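Local coordinates for conserved protein (Methanothermobacter thermautotrophicus, PDB 1T57) that binds flavin mononucleotide and magnesium ions and is otherwise of unknown function, its family relating it to the alpha/beta domain of pyruvate kinase, at residues A[179-184]-A[199-204]; A[147-152]-A[168-173]; A[58-63]-A[90-95]; A[80-85]-A[111-116]. One frame throughout, in Å; residues are numbered along the deposited sequence.

Interaction 1: A[179-184]-A[199-204]; sequences DTALVL and EVIAMP. With MG (magnesium ion), chain D.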
# COMPACT_ATOMS: atom_id res chain seq x y z
N ASP A 179 -11.77 -25.48 16.88
CA ASP A 179 -13.04 -25.63 16.18
C ASP A 179 -12.85 -25.69 14.65
O ASP A 179 -13.82 -25.78 13.89
CB ASP A 179 -14.01 -24.51 16.57
CG ASP A 179 -13.48 -23.12 16.27
OD1 ASP A 179 -14.09 -22.14 16.75
OD2 ASP A 179 -12.47 -23.01 15.56
N THR A 180 -11.60 -25.66 14.20
CA THR A 180 -11.32 -25.73 12.78
C THR A 180 -10.12 -26.60 12.50
O THR A 180 -9.08 -26.48 13.14
CB THR A 180 -11.00 -24.37 12.18
OG1 THR A 180 -12.06 -23.46 12.46
CG2 THR A 180 -10.84 -24.52 10.68
N ALA A 181 -10.24 -27.49 11.53
CA ALA A 181 -9.12 -28.36 11.19
C ALA A 181 -9.14 -28.47 9.70
O ALA A 181 -10.19 -28.69 9.11
CB ALA A 181 -9.27 -29.73 11.83
N LEU A 182 -7.98 -28.31 9.08
CA LEU A 182 -7.88 -28.36 7.64
C LEU A 182 -6.84 -29.37 7.16
O LEU A 182 -5.96 -29.75 7.92
CB LEU A 182 -7.53 -26.96 7.11
CG LEU A 182 -8.63 -26.03 6.53
CD1 LEU A 182 -9.83 -25.91 7.42
CD2 LEU A 182 -8.01 -24.67 6.34
N VAL A 183 -6.99 -29.82 5.92
CA VAL A 183 -6.04 -30.73 5.30
C VAL A 183 -5.39 -29.89 4.22
O VAL A 183 -6.03 -29.43 3.27
CB VAL A 183 -6.72 -31.93 4.69
CG1 VAL A 183 -5.78 -32.64 3.74
CG2 VAL A 183 -7.15 -32.87 5.80
N LEU A 184 -4.10 -29.65 4.37
CA LEU A 184 -3.44 -28.79 3.41
C LEU A 184 -1.98 -29.12 3.22
O LEU A 184 -1.41 -29.98 3.91
CB LEU A 184 -3.57 -27.34 3.89
CG LEU A 184 -3.10 -27.09 5.33
CD1 LEU A 184 -1.56 -27.30 5.46
CD2 LEU A 184 -3.49 -25.68 5.79
N GLU A 199 -8.87 -30.25 2.17
CA GLU A 199 -10.14 -30.66 2.79
C GLU A 199 -10.44 -29.93 4.09
O GLU A 199 -9.53 -29.60 4.86
CB GLU A 199 -10.13 -32.16 3.09
CG GLU A 199 -10.15 -33.06 1.89
CD GLU A 199 -9.78 -34.49 2.24
OE1 GLU A 199 -10.21 -34.98 3.30
OE2 GLU A 199 -9.08 -35.14 1.44
N VAL A 200 -11.71 -29.67 4.35
CA VAL A 200 -12.10 -29.02 5.60
C VAL A 200 -12.72 -30.11 6.47
O VAL A 200 -13.86 -30.51 6.25
CB VAL A 200 -13.11 -27.88 5.36
CG1 VAL A 200 -13.43 -27.17 6.69
CG2 VAL A 200 -12.56 -26.90 4.35
N ILE A 201 -11.97 -30.61 7.45
CA ILE A 201 -12.48 -31.66 8.32
C ILE A 201 -13.64 -31.14 9.17
O ILE A 201 -14.63 -31.84 9.36
CB ILE A 201 -11.37 -32.18 9.24
CG1 ILE A 201 -10.21 -32.69 8.39
CG2 ILE A 201 -11.90 -33.28 10.10
CD1 ILE A 201 -8.86 -32.71 9.07
N ALA A 202 -13.53 -29.92 9.68
CA ALA A 202 -14.60 -29.34 10.50
C ALA A 202 -14.45 -27.81 10.61
O ALA A 202 -13.34 -27.30 10.58
CB ALA A 202 -14.58 -29.97 11.87
N MSE A 203 -15.54 -27.08 10.74
CA MSE A 203 -15.45 -25.63 10.85
C MSE A 203 -16.71 -25.01 11.41
O MSE A 203 -17.80 -25.48 11.14
CB MSE A 203 -15.19 -25.00 9.48
CG MSE A 203 -16.23 -25.39 8.45
SE MSE A 203 -16.44 -24.19 6.92
CE MSE A 203 -15.96 -25.46 5.52
N PRO A 204 -16.58 -23.93 12.19
CA PRO A 204 -17.79 -23.31 12.73
C PRO A 204 -18.55 -22.70 11.56
O PRO A 204 -17.97 -21.92 10.80
CB PRO A 204 -17.25 -22.23 13.66
CG PRO A 204 -15.75 -22.55 13.82
CD PRO A 204 -15.39 -23.12 12.50
MG MG D . -18.33 -19.96 9.17
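Glu199 O takes the shortest bond of the contact, 2.8 Å from Val183 N, which comes in the carbonyl plane; the CA of Leu182 adds a CA-H...O contact at 3.5 Å to the same oxygen. In return Glu199 N gives a bond to Val183 O, so these two form a hydrogen-bonded antiparallel pair. One step on, the register slips by a residue: Ala181 N reaches Ala202 O at 3.2 Å, while Ile201 N makes a weak bond to Ala181 O. Backbone angles of -65°/-41° at Ile201 turn the chain there. The Ile201 side chain crosses that of Val183 at about a right angle, its CD1 touching Val183 CG2 at 3.7 Å and Ala181 CB at 4.1 Å. With an alanine here, the place of the CD1 methyl beside Val183 CG2 and Ala181 CB would probably become a gap. Beyond Val200, whose CG1 lies alongside Leu182 CD1 at 3.9 Å, the strand runs to Pro204. There the ring CG presses on Asp179 CG at 3.4 Å, and the carbonyl O binds magnesium at 2.6 Å, as does Val142 O. The pattern is an antiparallel beta hairpin with a beta bulge, one strand ending at a magnesium site.

Interaction 2: A[147-152]-A[168-173]; sequences KVCVEI and VIAIGG. With FMN (flavin mononucleotide), chain E.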
# COMPACT_ATOMS: atom_id res chain seq x y z
N LYS A 147 -8.26 -19.17 9.64
CA LYS A 147 -7.14 -18.27 9.42
C LYS A 147 -5.93 -18.74 10.18
O LYS A 147 -4.84 -18.66 9.67
CB LYS A 147 -7.52 -16.82 9.78
CG LYS A 147 -6.84 -16.18 11.00
CD LYS A 147 -5.58 -15.45 10.63
CE LYS A 147 -5.24 -14.33 11.63
NZ LYS A 147 -4.39 -14.67 12.81
N VAL A 148 -6.10 -19.30 11.39
CA VAL A 148 -4.90 -19.71 12.11
C VAL A 148 -4.30 -20.92 11.47
O VAL A 148 -3.08 -21.09 11.47
CB VAL A 148 -5.12 -19.96 13.66
CG1 VAL A 148 -6.36 -19.24 14.14
CG2 VAL A 148 -5.13 -21.40 13.99
N CYS A 149 -5.17 -21.72 10.88
CA CYS A 149 -4.75 -22.93 10.20
C CYS A 149 -3.71 -22.69 9.12
O CYS A 149 -2.69 -23.37 9.14
CB CYS A 149 -5.96 -23.67 9.61
SG CYS A 149 -6.67 -24.91 10.74
N VAL A 150 -3.92 -21.73 8.20
CA VAL A 150 -2.87 -21.52 7.21
C VAL A 150 -1.71 -20.80 7.88
O VAL A 150 -0.54 -21.11 7.64
CB VAL A 150 -3.35 -20.70 5.92
CG1 VAL A 150 -4.82 -20.60 5.88
CG2 VAL A 150 -2.71 -19.35 5.85
N GLU A 151 -2.04 -19.85 8.76
CA GLU A 151 -1.02 -19.08 9.45
C GLU A 151 0.01 -19.95 10.17
O GLU A 151 1.22 -19.78 10.02
CB GLU A 151 -1.66 -18.13 10.45
CG GLU A 151 -0.63 -17.20 11.10
CD GLU A 151 -1.24 -16.10 11.96
OE1 GLU A 151 -0.75 -14.95 11.87
OE2 GLU A 151 -2.18 -16.37 12.74
N ILE A 152 -0.47 -20.88 11.00
CA ILE A 152 0.48 -21.72 11.70
C ILE A 152 1.14 -22.66 10.68
O ILE A 152 2.27 -23.12 10.89
CB ILE A 152 -0.21 -22.52 12.89
CG1 ILE A 152 -1.48 -23.25 12.43
CG2 ILE A 152 -0.68 -21.58 13.99
CD1 ILE A 152 -1.99 -24.28 13.43
N VAL A 168 -0.61 -32.16 5.36
CA VAL A 168 -0.58 -31.99 6.80
C VAL A 168 -1.98 -31.62 7.28
O VAL A 168 -2.79 -31.09 6.51
CB VAL A 168 0.39 -30.84 7.19
CG1 VAL A 168 0.45 -30.70 8.69
CG2 VAL A 168 1.76 -31.08 6.60
N ILE A 169 -2.28 -31.89 8.55
CA ILE A 169 -3.58 -31.52 9.08
C ILE A 169 -3.32 -30.32 9.98
O ILE A 169 -2.53 -30.43 10.91
CB ILE A 169 -4.20 -32.67 9.93
CG1 ILE A 169 -4.36 -33.94 9.06
CG2 ILE A 169 -5.53 -32.23 10.52
CD1 ILE A 169 -5.83 -34.38 8.78
N ALA A 170 -3.96 -29.18 9.69
CA ALA A 170 -3.78 -27.95 10.48
C ALA A 170 -4.98 -27.75 11.41
O ALA A 170 -6.11 -27.88 10.97
CB ALA A 170 -3.63 -26.75 9.56
N ILE A 171 -4.72 -27.40 12.67
CA ILE A 171 -5.78 -27.24 13.68
C ILE A 171 -5.80 -25.88 14.39
O ILE A 171 -4.81 -25.44 14.98
CB ILE A 171 -5.65 -28.38 14.77
CG1 ILE A 171 -5.92 -29.75 14.12
CG2 ILE A 171 -6.61 -28.15 15.92
CD1 ILE A 171 -5.25 -30.97 14.83
N GLY A 172 -6.94 -25.23 14.34
CA GLY A 172 -7.04 -23.95 15.00
C GLY A 172 -8.40 -23.76 15.62
O GLY A 172 -9.29 -24.59 15.45
N GLY A 173 -8.57 -22.66 16.35
CA GLY A 173 -9.85 -22.42 16.97
C GLY A 173 -10.10 -20.96 17.28
O GLY A 173 -9.31 -20.09 16.92
N1 FMN E . -7.47 -17.56 17.97
C2 FMN E . -8.39 -16.73 17.34
O2 FMN E . -9.58 -16.83 17.59
N3 FMN E . -8.07 -15.90 16.31
C4 FMN E . -6.75 -15.69 15.99
O4 FMN E . -6.48 -15.03 14.98
C4A FMN E . -5.80 -16.53 16.58
N5 FMN E . -4.47 -16.40 16.25
C5A FMN E . -3.61 -17.40 16.62
C6 FMN E . -2.28 -17.26 16.26
C7 FMN E . -1.33 -18.14 16.69
C7M FMN E . 0.08 -17.86 16.30
C8 FMN E . -1.60 -18.87 17.85
C8M FMN E . -0.55 -19.77 18.46
C9 FMN E . -2.93 -19.00 18.25
C9A FMN E . -3.97 -18.34 17.58
N10 FMN E . -5.25 -18.29 18.14
C10 FMN E . -6.19 -17.50 17.52
C1' FMN E . -5.72 -19.25 19.21
C2' FMN E . -5.92 -20.61 18.61
O2' FMN E . -6.77 -20.48 17.47
C3' FMN E . -6.59 -21.55 19.59
O3' FMN E . -7.79 -21.00 20.04
C4' FMN E . -5.78 -22.26 20.69
O4' FMN E . -6.68 -23.21 21.20
C5' FMN E . -5.35 -21.64 22.00
O5' FMN E . -4.88 -22.76 22.71
P FMN E . -5.27 -23.28 24.18
O1P FMN E . -4.23 -24.28 24.56
O2P FMN E . -6.67 -23.92 24.25
O3P FMN E . -5.19 -22.05 25.10
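Unusually tight packing sets Val148 against Gly172: its CG2 lies 3.3 Å from Gly172 CA, under normal carbon contact. A modelled CB on the glycine would fall 2.1 Å from that methyl, so helix and strand could not come this close with a side chain here. Next along, the thiol of Cys149 lies over the strand, its SG 3.0 Å from Ala170 O and 3.7 Å from Ala170 CB, and Ile152 sends CD1 to Ile171 O. The N-to-C directions of segments 147-152 and 168-172 differ by 127°, and the side of the helix facing the pocket carries Lys147 and Glu151. Lys147, its chain bent at chi2 and chi4, points NZ at flavin O4, 3.0 Å away, and forms a salt bridge with Glu151 OE2, which it meets from above the carboxylate plane. Replacing this lysine by an alanine would probably leave flavin O4 without this donor and Glu151 OE2 without its charged mate. From just past the strand, Gly173 N and O both bond to the ribityl O2', the carbonyl accepting at 2.6 Å. Polar bonds to O4 and O2' from Lys147 and the backbone of Gly173 thus fix the flavin, while Val148 packs against both strand and cofactor.

Interaction 3: A[58-63]-A[90-95]; sequences ASVSGE and QLELED. With FMN (flavin mononucleotide), chain E.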
# COMPACT_ATOMS: atom_id res chain seq x y z
N ALA A 58 -2.32 -24.89 16.85
CA ALA A 58 -2.22 -23.67 17.62
C ALA A 58 -2.67 -23.96 19.04
O ALA A 58 -3.84 -24.29 19.28
CB ALA A 58 -3.11 -22.59 17.02
N SER A 59 -1.74 -23.84 19.97
CA SER A 59 -2.04 -24.07 21.38
C SER A 59 -1.24 -23.06 22.18
O SER A 59 -0.03 -23.22 22.40
CB SER A 59 -1.65 -25.49 21.81
OG SER A 59 -2.29 -25.80 23.04
N VAL A 60 -1.93 -22.01 22.60
CA VAL A 60 -1.32 -20.94 23.37
C VAL A 60 -0.81 -21.47 24.71
O VAL A 60 0.37 -21.32 25.03
CB VAL A 60 -2.32 -19.79 23.60
CG1 VAL A 60 -1.63 -18.67 24.40
CG2 VAL A 60 -2.83 -19.25 22.26
N SER A 61 -1.71 -22.10 25.46
CA SER A 61 -1.38 -22.67 26.76
C SER A 61 -0.73 -24.03 26.61
O SER A 61 0.12 -24.42 27.41
CB SER A 61 -2.65 -22.84 27.58
OG SER A 61 -3.47 -23.83 26.98
N GLY A 62 -1.13 -24.77 25.58
CA GLY A 62 -0.58 -26.09 25.34
C GLY A 62 -1.62 -27.17 25.61
O GLY A 62 -1.47 -28.32 25.19
N GLU A 63 -2.70 -26.81 26.28
CA GLU A 63 -3.72 -27.80 26.59
C GLU A 63 -4.08 -28.57 25.32
O GLU A 63 -3.79 -29.76 25.23
CB GLU A 63 -4.94 -27.13 27.23
CG GLU A 63 -5.90 -28.09 27.94
CD GLU A 63 -6.57 -27.46 29.16
OE1 GLU A 63 -7.10 -26.33 29.07
OE2 GLU A 63 -6.58 -28.11 30.24
N GLN A 90 6.85 -10.91 27.50
CA GLN A 90 6.27 -12.11 28.09
C GLN A 90 5.73 -13.16 27.13
O GLN A 90 5.08 -12.85 26.13
CB GLN A 90 5.19 -11.72 29.11
CG GLN A 90 5.74 -11.22 30.45
CD GLN A 90 6.83 -12.14 30.98
OE1 GLN A 90 6.72 -13.36 30.87
NE2 GLN A 90 7.87 -11.56 31.58
N LEU A 91 6.00 -14.42 27.48
CA LEU A 91 5.56 -15.59 26.74
C LEU A 91 4.39 -16.23 27.51
O LEU A 91 4.53 -16.56 28.70
CB LEU A 91 6.73 -16.58 26.62
CG LEU A 91 6.67 -17.64 25.53
CD1 LEU A 91 6.78 -16.97 24.16
CD2 LEU A 91 7.80 -18.64 25.73
N GLU A 92 3.24 -16.42 26.86
CA GLU A 92 2.06 -17.01 27.51
C GLU A 92 2.27 -18.47 27.88
O GLU A 92 1.74 -18.95 28.88
CB GLU A 92 0.83 -16.92 26.61
CG GLU A 92 0.01 -15.67 26.81
CD GLU A 92 -0.67 -15.25 25.54
OE1 GLU A 92 -1.89 -14.98 25.55
OE2 GLU A 92 0.03 -15.19 24.52
N LEU A 93 3.02 -19.17 27.05
CA LEU A 93 3.28 -20.57 27.28
C LEU A 93 4.13 -20.74 28.54
O LEU A 93 5.25 -20.22 28.63
CB LEU A 93 3.97 -21.16 26.04
CG LEU A 93 4.12 -22.67 25.90
CD1 LEU A 93 5.37 -23.14 26.59
CD2 LEU A 93 2.90 -23.36 26.48
N GLU A 94 3.59 -21.45 29.53
CA GLU A 94 4.29 -21.71 30.78
C GLU A 94 5.43 -22.67 30.52
O GLU A 94 5.32 -23.54 29.66
CB GLU A 94 3.34 -22.33 31.80
CG GLU A 94 2.19 -21.42 32.19
CD GLU A 94 2.52 -20.52 33.37
OE1 GLU A 94 3.52 -19.77 33.31
OE2 GLU A 94 1.75 -20.58 34.36
N ASP A 95 6.51 -22.51 31.27
CA ASP A 95 7.68 -23.36 31.13
C ASP A 95 7.28 -24.80 31.41
O ASP A 95 7.72 -25.72 30.73
CB ASP A 95 8.74 -22.88 32.13
CG ASP A 95 8.85 -21.37 32.16
OD1 ASP A 95 7.80 -20.71 32.32
OD2 ASP A 95 9.98 -20.84 32.03
N1 FMN E . -7.47 -17.56 17.97
C2 FMN E . -8.39 -16.73 17.34
O2 FMN E . -9.58 -16.83 17.59
N3 FMN E . -8.07 -15.90 16.31
C4 FMN E . -6.75 -15.69 15.99
O4 FMN E . -6.48 -15.03 14.98
C4A FMN E . -5.80 -16.53 16.58
N5 FMN E . -4.47 -16.40 16.25
C5A FMN E . -3.61 -17.40 16.62
C6 FMN E . -2.28 -17.26 16.26
C7 FMN E . -1.33 -18.14 16.69
C7M FMN E . 0.08 -17.86 16.30
C8 FMN E . -1.60 -18.87 17.85
C8M FMN E . -0.55 -19.77 18.46
C9 FMN E . -2.93 -19.00 18.25
C9A FMN E . -3.97 -18.34 17.58
N10 FMN E . -5.25 -18.29 18.14
C10 FMN E . -6.19 -17.50 17.52
C1' FMN E . -5.72 -19.25 19.21
C2' FMN E . -5.92 -20.61 18.61
O2' FMN E . -6.77 -20.48 17.47
C3' FMN E . -6.59 -21.55 19.59
O3' FMN E . -7.79 -21.00 20.04
C4' FMN E . -5.78 -22.26 20.69
O4' FMN E . -6.68 -23.21 21.20
C5' FMN E . -5.35 -21.64 22.00
O5' FMN E . -4.88 -22.76 22.71
P FMN E . -5.27 -23.28 24.18
O1P FMN E . -4.23 -24.28 24.56
O2P FMN E . -6.67 -23.92 24.25
O3P FMN E . -5.19 -22.05 25.10
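Val60 and Leu93 bring together two loops, one of which, 58-63, is a phosphate-binding loop running from a strand of the sheet into the N terminus of helix 63-69 through an ST turn at Ser61. The tight part is small. A chi1 of -169° swings the Leu93 branch away from its own backbone N, and CD2 comes to 3.1 Å from Ser61 O and 3.6 Å from Val60 O, so that a methyl sits against two successive carbonyls. Beside it, Val60 CG1 meets Glu92 almost equally at CD (3.7 Å) and at both carboxylate oxygens, the two side chains meeting at a slant; the carboxylate has its polar partner in His81. The second valine branch turns to the cofactor, CG2 standing 3.5 Å from FMN C5'. The whole contact buries 186 Å²; in contrast to Leu93, which is buried, Val60, Ser61 and Glu92 remain partly exposed to solvent. On the phosphate side, Val60 N bonds to the ester oxygen O5' at 3.0 Å. Oxygen O1P is gripped by Ser61 OG at 2.6 Å and by Gly62 N, with a weaker bond from Ser61 N. The positive phi of Gly62 suits a residue without a CB, which would collide with the carbonyl O of Ser61. The serine hydroxyl that holds the phosphate also accepts from Glu63 N at 3.2 Å, nearly straight at 168°.

Interaction 4: A[80-85]-A[111-116]; sequences THHAGF and GSHALS. With FMN (flavin mononucleotide), chain E.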
# COMPACT_ATOMS: atom_id res chain seq x y z
N THR A 80 2.66 -21.70 19.92
CA THR A 80 1.96 -20.87 20.87
C THR A 80 2.03 -19.43 20.35
O THR A 80 2.53 -19.18 19.24
CB THR A 80 2.62 -20.97 22.26
OG1 THR A 80 2.21 -19.86 23.06
CG2 THR A 80 4.13 -20.98 22.12
N HIS A 81 1.51 -18.48 21.14
CA HIS A 81 1.56 -17.07 20.77
C HIS A 81 2.99 -16.55 20.85
O HIS A 81 3.81 -17.12 21.57
CB HIS A 81 0.69 -16.26 21.71
CG HIS A 81 -0.75 -16.21 21.31
ND1 HIS A 81 -1.73 -15.70 22.13
CD2 HIS A 81 -1.37 -16.61 20.18
CE1 HIS A 81 -2.90 -15.79 21.52
NE2 HIS A 81 -2.71 -16.33 20.33
N HIS A 82 3.28 -15.47 20.13
CA HIS A 82 4.63 -14.91 20.15
C HIS A 82 4.77 -14.16 21.47
O HIS A 82 3.77 -13.76 22.05
CB HIS A 82 4.86 -13.93 18.99
CG HIS A 82 4.15 -12.62 19.13
ND1 HIS A 82 2.90 -12.38 18.61
CD2 HIS A 82 4.56 -11.44 19.67
CE1 HIS A 82 2.57 -11.12 18.80
NE2 HIS A 82 3.56 -10.52 19.44
N ALA A 83 6.00 -13.99 21.93
CA ALA A 83 6.26 -13.29 23.17
C ALA A 83 5.86 -11.85 22.93
O ALA A 83 6.20 -11.27 21.90
CB ALA A 83 7.74 -13.37 23.53
N GLY A 84 5.13 -11.26 23.87
CA GLY A 84 4.72 -9.89 23.69
C GLY A 84 3.32 -9.76 23.14
O GLY A 84 2.83 -8.65 22.98
N PHE A 85 2.68 -10.89 22.85
CA PHE A 85 1.32 -10.86 22.33
C PHE A 85 0.37 -10.19 23.33
O PHE A 85 -0.52 -9.43 22.94
CB PHE A 85 0.80 -12.25 22.04
CG PHE A 85 -0.57 -12.27 21.43
CD1 PHE A 85 -0.76 -11.82 20.14
CD2 PHE A 85 -1.67 -12.70 22.16
CE1 PHE A 85 -2.02 -11.80 19.57
CE2 PHE A 85 -2.95 -12.69 21.60
CZ PHE A 85 -3.12 -12.24 20.30
N GLY A 111 7.07 -17.77 17.61
CA GLY A 111 7.71 -16.78 16.77
C GLY A 111 6.69 -15.76 16.30
O GLY A 111 5.49 -16.00 16.43
N SER A 112 7.15 -14.63 15.78
CA SER A 112 6.21 -13.63 15.31
C SER A 112 5.18 -14.29 14.38
O SER A 112 5.54 -15.11 13.54
CB SER A 112 6.97 -12.51 14.60
OG SER A 112 7.65 -13.02 13.49
N HIS A 113 3.90 -13.96 14.58
CA HIS A 113 2.76 -14.52 13.80
C HIS A 113 2.80 -14.25 12.30
O HIS A 113 2.80 -13.09 11.87
CB HIS A 113 1.45 -13.97 14.35
CG HIS A 113 1.17 -14.37 15.76
ND1 HIS A 113 0.02 -13.98 16.42
CD2 HIS A 113 1.86 -15.15 16.63
CE1 HIS A 113 0.02 -14.51 17.63
NE2 HIS A 113 1.12 -15.22 17.78
N ALA A 114 2.75 -15.33 11.51
CA ALA A 114 2.86 -15.24 10.05
C ALA A 114 1.89 -14.35 9.27
O ALA A 114 2.30 -13.77 8.27
CB ALA A 114 2.87 -16.67 9.43
N LEU A 115 0.64 -14.23 9.70
CA LEU A 115 -0.31 -13.40 8.95
C LEU A 115 -0.60 -12.01 9.47
O LEU A 115 -1.65 -11.45 9.18
CB LEU A 115 -1.63 -14.15 8.76
CG LEU A 115 -1.49 -15.41 7.87
CD1 LEU A 115 -2.87 -16.07 7.65
CD2 LEU A 115 -0.84 -15.03 6.52
N SER A 116 0.35 -11.45 10.21
CA SER A 116 0.26 -10.11 10.78
C SER A 116 1.72 -9.60 10.79
O SER A 116 2.07 -8.66 10.12
CB SER A 116 -0.30 -10.19 12.22
OG SER A 116 0.43 -11.14 13.00
N1 FMN E . -7.47 -17.56 17.97
C2 FMN E . -8.39 -16.73 17.34
O2 FMN E . -9.58 -16.83 17.59
N3 FMN E . -8.07 -15.90 16.31
C4 FMN E . -6.75 -15.69 15.99
O4 FMN E . -6.48 -15.03 14.98
C4A FMN E . -5.80 -16.53 16.58
N5 FMN E . -4.47 -16.40 16.25
C5A FMN E . -3.61 -17.40 16.62
C6 FMN E . -2.28 -17.26 16.26
C7 FMN E . -1.33 -18.14 16.69
C7M FMN E . 0.08 -17.86 16.30
C8 FMN E . -1.60 -18.87 17.85
C8M FMN E . -0.55 -19.77 18.46
C9 FMN E . -2.93 -19.00 18.25
C9A FMN E . -3.97 -18.34 17.58
N10 FMN E . -5.25 -18.29 18.14
C10 FMN E . -6.19 -17.50 17.52
C1' FMN E . -5.72 -19.25 19.21
C2' FMN E . -5.92 -20.61 18.61
O2' FMN E . -6.77 -20.48 17.47
C3' FMN E . -6.59 -21.55 19.59
O3' FMN E . -7.79 -21.00 20.04
C4' FMN E . -5.78 -22.26 20.69
O4' FMN E . -6.68 -23.21 21.20
C5' FMN E . -5.35 -21.64 22.00
O5' FMN E . -4.88 -22.76 22.71
P FMN E . -5.27 -23.28 24.18
O1P FMN E . -4.23 -24.28 24.56
O2P FMN E . -6.67 -23.92 24.25
O3P FMN E . -5.19 -22.05 25.10
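His82 stands edge-on to the face of His113, a T-shaped pair with planes at 85° and centroids 4.7 Å apart. A chi1 of 73°, which sets His82 CG between its backbone N and carbonyl carbon, brings ND1 over the centre of the His113 ring. The opposite face of His113 is covered by the flavin methyl C7M, 3.2 Å from NE2 and offset toward the rim, so the imidazole is sandwiched between a histidine edge and the cofactor. Its rotation is further fixed by a hydrogen bond from His82 N to His113 NE2, 3.2 Å long, with the donor tilted 31° out of the ring plane. Two more rings close in less squarely. His81, oblique to His113, brings CD2 to 3.6 Å from His113 CE1 and to 3.3 Å from FMN C8; the flavin atom sits at the edge of the His81 ring. Phe85 meets the same CE1 obliquely with CD1 at 3.8 Å, while its own CA lies over a face of His82, consistent with the type II turn from His82 to Phe85, which folds the chain back. At the base of its side chain, His82 CB lies 3.4 Å from Gly111 O. This aromatic cluster joins the loops that follow strands 75-79 and 107-109. Helix 144-158 flanks it through Glu151, which touches His113, and Leu115 packs on Val150 of that helix and on Leu139 of helix 131-139.

In the fold
Interactions 2, 3 and 4 each line part of the flavin pocket: interaction 2 meets its O4 and ribityl chain, interaction 3 the phosphate, and interaction 4 the dimethyl end. Interaction 2 meets interaction 3 through a probable hydrogen bond from Ala58 N to Ile171 O at 3.2 Å, and interaction 4 through a probable hydrogen bond between Glu151 OE1 and Leu115 N at 2.7 Å. Interactions 3 and 4, whose segments alternate along the chain, are tied by a probable hydrogen bond between Glu92 OE2 and His81 ND1 at 3.0 Å. Interaction 1 lies beyond, its centre about 22 Å from those of interactions 3 and 4, at a magnesium site. It joins interaction 2 across the sheet, where Leu182 N probably bonds to Ala170 O at 2.7 Å.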